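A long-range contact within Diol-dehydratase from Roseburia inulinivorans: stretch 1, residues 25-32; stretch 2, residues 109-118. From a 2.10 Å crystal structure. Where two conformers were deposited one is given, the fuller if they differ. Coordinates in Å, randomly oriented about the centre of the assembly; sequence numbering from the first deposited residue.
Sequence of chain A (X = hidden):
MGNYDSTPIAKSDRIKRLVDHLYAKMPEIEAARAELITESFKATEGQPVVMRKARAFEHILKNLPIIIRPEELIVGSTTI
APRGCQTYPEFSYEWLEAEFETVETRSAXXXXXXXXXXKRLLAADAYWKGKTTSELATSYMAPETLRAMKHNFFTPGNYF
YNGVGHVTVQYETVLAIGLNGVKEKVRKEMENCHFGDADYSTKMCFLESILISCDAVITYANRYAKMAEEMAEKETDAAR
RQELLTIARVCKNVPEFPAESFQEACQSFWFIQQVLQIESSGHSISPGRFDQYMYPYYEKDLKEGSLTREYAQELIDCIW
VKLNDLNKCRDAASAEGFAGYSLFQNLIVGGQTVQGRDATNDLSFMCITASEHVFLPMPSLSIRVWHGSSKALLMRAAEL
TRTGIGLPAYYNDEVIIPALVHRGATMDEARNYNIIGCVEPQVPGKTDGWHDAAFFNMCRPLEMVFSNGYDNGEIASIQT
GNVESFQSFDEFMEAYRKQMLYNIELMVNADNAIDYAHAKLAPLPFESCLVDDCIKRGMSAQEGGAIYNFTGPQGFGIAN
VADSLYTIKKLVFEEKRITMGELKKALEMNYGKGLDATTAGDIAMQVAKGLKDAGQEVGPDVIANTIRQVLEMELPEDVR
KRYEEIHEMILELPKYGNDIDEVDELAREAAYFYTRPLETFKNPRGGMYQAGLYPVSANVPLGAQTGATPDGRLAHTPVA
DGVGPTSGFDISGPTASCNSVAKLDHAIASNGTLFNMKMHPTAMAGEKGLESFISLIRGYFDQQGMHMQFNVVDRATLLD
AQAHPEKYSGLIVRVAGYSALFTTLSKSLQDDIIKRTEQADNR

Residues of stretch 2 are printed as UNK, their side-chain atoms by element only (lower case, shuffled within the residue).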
# COMPACT_ATOMS: atom_id res chain seq x y z
N LYS A 25 -36.93 -19.58 -14.55
CA LYS A 25 -35.76 -20.41 -14.85
C LYS A 25 -34.75 -20.42 -13.69
O LYS A 25 -34.82 -19.59 -12.79
CB LYS A 25 -35.06 -19.91 -16.12
CG LYS A 25 -35.92 -19.90 -17.37
CD LYS A 25 -35.17 -19.21 -18.52
CE LYS A 25 -35.97 -19.24 -19.83
NZ LYS A 25 -35.26 -18.51 -20.93
N MET A 26 -33.84 -21.39 -13.73
CA MET A 26 -32.68 -21.45 -12.85
C MET A 26 -31.90 -20.15 -12.81
O MET A 26 -31.76 -19.49 -13.84
CB MET A 26 -31.70 -22.53 -13.30
CG MET A 26 -31.94 -23.89 -12.79
SD MET A 26 -30.40 -24.78 -12.95
CE MET A 26 -29.52 -24.13 -11.56
N PRO A 27 -31.36 -19.80 -11.64
CA PRO A 27 -30.33 -18.75 -11.61
C PRO A 27 -29.17 -19.11 -12.54
O PRO A 27 -28.80 -20.28 -12.65
CB PRO A 27 -29.88 -18.75 -10.15
CG PRO A 27 -31.06 -19.24 -9.40
CD PRO A 27 -31.65 -20.32 -10.29
N GLU A 28 -28.64 -18.11 -13.24
CA GLU A 28 -27.57 -18.33 -14.19
C GLU A 28 -26.36 -17.43 -13.93
O GLU A 28 -26.52 -16.25 -13.66
CB GLU A 28 -28.07 -18.10 -15.63
CG GLU A 28 -26.96 -18.14 -16.68
CD GLU A 28 -27.49 -18.01 -18.12
OE1 GLU A 28 -28.67 -17.68 -18.28
OE2 GLU A 28 -26.71 -18.26 -19.07
N ILE A 29 -25.17 -17.99 -14.05
CA ILE A 29 -23.91 -17.24 -13.98
C ILE A 29 -23.60 -16.55 -15.33
O ILE A 29 -23.62 -17.20 -16.38
CB ILE A 29 -22.74 -18.17 -13.59
CG1 ILE A 29 -22.96 -18.73 -12.19
CG2 ILE A 29 -21.39 -17.45 -13.70
CD1 ILE A 29 -22.13 -19.97 -11.88
N GLU A 30 -23.31 -15.25 -15.29
CA GLU A 30 -22.98 -14.49 -16.49
C GLU A 30 -21.55 -13.93 -16.46
O GLU A 30 -21.00 -13.64 -15.39
CB GLU A 30 -24.01 -13.38 -16.71
CG GLU A 30 -25.41 -13.96 -16.92
CD GLU A 30 -26.51 -12.96 -17.19
OE1 GLU A 30 -26.28 -11.73 -17.25
OE2 GLU A 30 -27.66 -13.44 -17.33
N ALA A 31 -20.96 -13.78 -17.64
CA ALA A 31 -19.53 -13.50 -17.77
C ALA A 31 -19.20 -12.04 -18.04
O ALA A 31 -18.04 -11.66 -18.00
CB ALA A 31 -18.94 -14.36 -18.88
N ALA A 32 -20.21 -11.22 -18.32
CA ALA A 32 -19.96 -9.85 -18.77
C ALA A 32 -19.12 -9.01 -17.77
O ALA A 32 -18.23 -8.30 -18.19
CB ALA A 32 -21.26 -9.15 -19.07
N UNK A 109 -27.56 -24.34 -3.47
CA UNK A 109 -27.59 -23.17 -4.34
C UNK A 109 -26.99 -23.43 -5.74
O UNK A 109 -25.99 -22.81 -6.10
o UNK A 109 -28.49 -22.07 -1.88
c UNK A 109 -27.62 -21.39 -2.46
o UNK A 109 -27.31 -20.24 -2.07
c UNK A 109 -26.86 -21.98 -3.67
N UNK A 110 -27.60 -24.34 -6.52
CA UNK A 110 -27.08 -24.58 -7.87
C UNK A 110 -27.27 -23.37 -8.80
O UNK A 110 -28.18 -22.58 -8.61
c UNK A 110 -27.90 -25.78 -8.36
c UNK A 110 -28.79 -25.16 -6.22
c UNK A 110 -29.23 -25.66 -7.58
N UNK A 111 -26.39 -23.25 -9.79
CA UNK A 111 -26.47 -22.21 -10.82
C UNK A 111 -26.25 -22.82 -12.20
O UNK A 111 -25.36 -23.65 -12.37
c UNK A 111 -26.25 -18.22 -7.55
c UNK A 111 -25.51 -20.40 -8.21
c UNK A 111 -25.73 -20.11 -9.55
c UNK A 111 -26.19 -18.85 -9.88
c UNK A 111 -25.77 -19.46 -7.21
c UNK A 111 -26.46 -17.91 -8.89
c UNK A 111 -25.41 -21.11 -10.62
N UNK A 112 -27.03 -22.40 -13.20
CA UNK A 112 -26.75 -22.80 -14.57
C UNK A 112 -25.61 -21.98 -15.14
O UNK A 112 -25.51 -20.79 -14.87
o UNK A 112 -26.90 -23.14 -21.03
c UNK A 112 -27.16 -23.04 -19.68
c UNK A 112 -28.00 -22.66 -15.46
c UNK A 112 -27.07 -24.15 -18.87
c UNK A 112 -27.70 -22.80 -16.95
c UNK A 112 -27.34 -24.02 -17.50
c UNK A 112 -27.51 -21.82 -19.16
c UNK A 112 -27.78 -21.71 -17.80
N UNK A 113 -24.72 -22.62 -15.89
CA UNK A 113 -23.70 -21.90 -16.62
C UNK A 113 -23.50 -22.53 -18.02
O UNK A 113 -23.31 -23.73 -18.15
c UNK A 113 -22.35 -21.85 -15.84
c UNK A 113 -21.84 -23.25 -15.52
c UNK A 113 -21.31 -21.03 -16.60
c UNK A 113 -19.99 -20.81 -15.81
N UNK A 114 -23.59 -21.69 -19.05
CA UNK A 114 -23.55 -22.17 -20.43
C UNK A 114 -22.13 -22.47 -20.84
O UNK A 114 -21.18 -22.02 -20.20
c UNK A 114 -24.15 -21.14 -21.38
o UNK A 114 -23.29 -20.03 -21.53
N UNK A 115 -21.98 -23.22 -21.93
CA UNK A 115 -20.66 -23.55 -22.44
C UNK A 115 -19.94 -22.29 -22.88
O UNK A 115 -18.75 -22.16 -22.68
c UNK A 115 -20.43 -26.50 -22.01
c UNK A 115 -21.21 -25.95 -23.18
c UNK A 115 -20.73 -24.56 -23.60
o UNK A 115 -19.20 -26.64 -22.13
o UNK A 115 -21.04 -26.77 -20.95
N UNK A 116 -20.67 -21.36 -23.49
CA UNK A 116 -20.04 -20.13 -23.93
C UNK A 116 -19.60 -19.27 -22.73
O UNK A 116 -18.56 -18.62 -22.78
c UNK A 116 -20.37 -18.04 -25.38
o UNK A 116 -18.42 -17.30 -26.52
o UNK A 116 -19.02 -19.38 -26.85
c UNK A 116 -20.97 -19.34 -24.85
c UNK A 116 -19.19 -18.26 -26.32
N UNK A 117 -20.39 -19.29 -21.66
CA UNK A 117 -20.01 -18.53 -20.46
C UNK A 117 -18.74 -19.13 -19.85
O UNK A 117 -17.84 -18.39 -19.49
c UNK A 117 -21.14 -18.50 -19.42
o UNK A 117 -22.22 -17.72 -19.96
c UNK A 117 -20.67 -17.84 -18.10
N UNK A 118 -18.64 -20.45 -19.79
CA UNK A 118 -17.41 -21.08 -19.32
C UNK A 118 -16.19 -20.60 -20.11
O UNK A 118 -15.16 -20.24 -19.53
c UNK A 118 -18.55 -23.25 -18.50
c UNK A 118 -17.50 -22.60 -19.41
c UNK A 118 -19.81 -25.43 -18.12
c UNK A 118 -18.64 -24.74 -18.81
n UNK A 118 -19.81 -26.90 -18.43
O HOH W 1 -24.16 -18.80 -18.52
O HOH W 2 -22.43 -14.85 -19.87

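Position 109 carries two side-chain carbons, the second bearing two oxygens, and touches nothing on stretch 1. This is Asp109, whose carboxylate is satisfied elsewhere in the structure.

At position 110 three carbons close a ring onto the backbone nitrogen, which only proline does, and CB lies 3.9 Å from Met26 CE. This is Pro110; the apolar contact suits a compact ring with no donor to satisfy.

Position 111 has one carbon and then a six-carbon ring without a heteroatom. A ring carbon lies 3.7 Å from Pro27 CB, and the position's own CB is 3.7 Å from Ile29 CD1. This is Phe111, and an apolar side chain suits this buried place beside Pro27 and Ile29.

Position 112 repeats that ring but adds one oxygen. Its CB sits 4.1 Å from Met26 SD, and a ring carbon is 3.6 Å from Glu28 OE2. This is Tyr112, which is partly exposed, so its hydroxyl need not be buried while the rest of the residue packs on stretch 1.

Position 113 shows four carbons, forked at the first, with one arm two carbons long; the end of that arm comes within 4.2 Å of Ile29 CG2. This is Ile113, pairing two branched aliphatic side chains in a buried setting.

Position 114 has one carbon and one oxygen, and that carbon, CB, lies 4.5 Å from Glu28 OE2. This is Ser114. It occupies the N-cap position, where serine is common because its short hydroxyl can approach the free amides of the first turn; here OG is 3.0 Å from the backbone N of position 117.

Positions 115 and 116 each have three carbons, the third bearing two oxygens, and neither touches stretch 1. They are Glu115 and Glu116, acidic residues suited to an exposed helix start.

At position 117 one carbon carries an oxygen and a methyl; the methyl lies 3.5 Å from Ile29 O and 4.0 Å from Ala31 CB. This is Thr117, whose OG1 binds both waters, so threonine serves apolar and polar surroundings together.

Position 118 has four carbons in a row ending in nitrogen, and it makes no contact with stretch 1. This is Lys118. Its CA-to-CB bond points away from stretch 1, and its NZ forms a salt bridge with Glu115 OE1 at 2.8 Å.

The contact is built around a single beta bridge between Glu28 and Tyr112. Tyr112 N donates to Pro27 O at 2.8 Å, and Ile29 N donates to Tyr112 O at 2.9 Å. Apolar side chains pack around this bridge. Beyond it, water 1 donates to Glu28 OE2 and Ile29 O and accepts from Ser114 N and Thr117 OG1; water 2 accepts from Ala31 N and donates to Thr117 OG1, tying the helix start to stretch 1.

Stretch 2 (109-118) DPFYISEETK
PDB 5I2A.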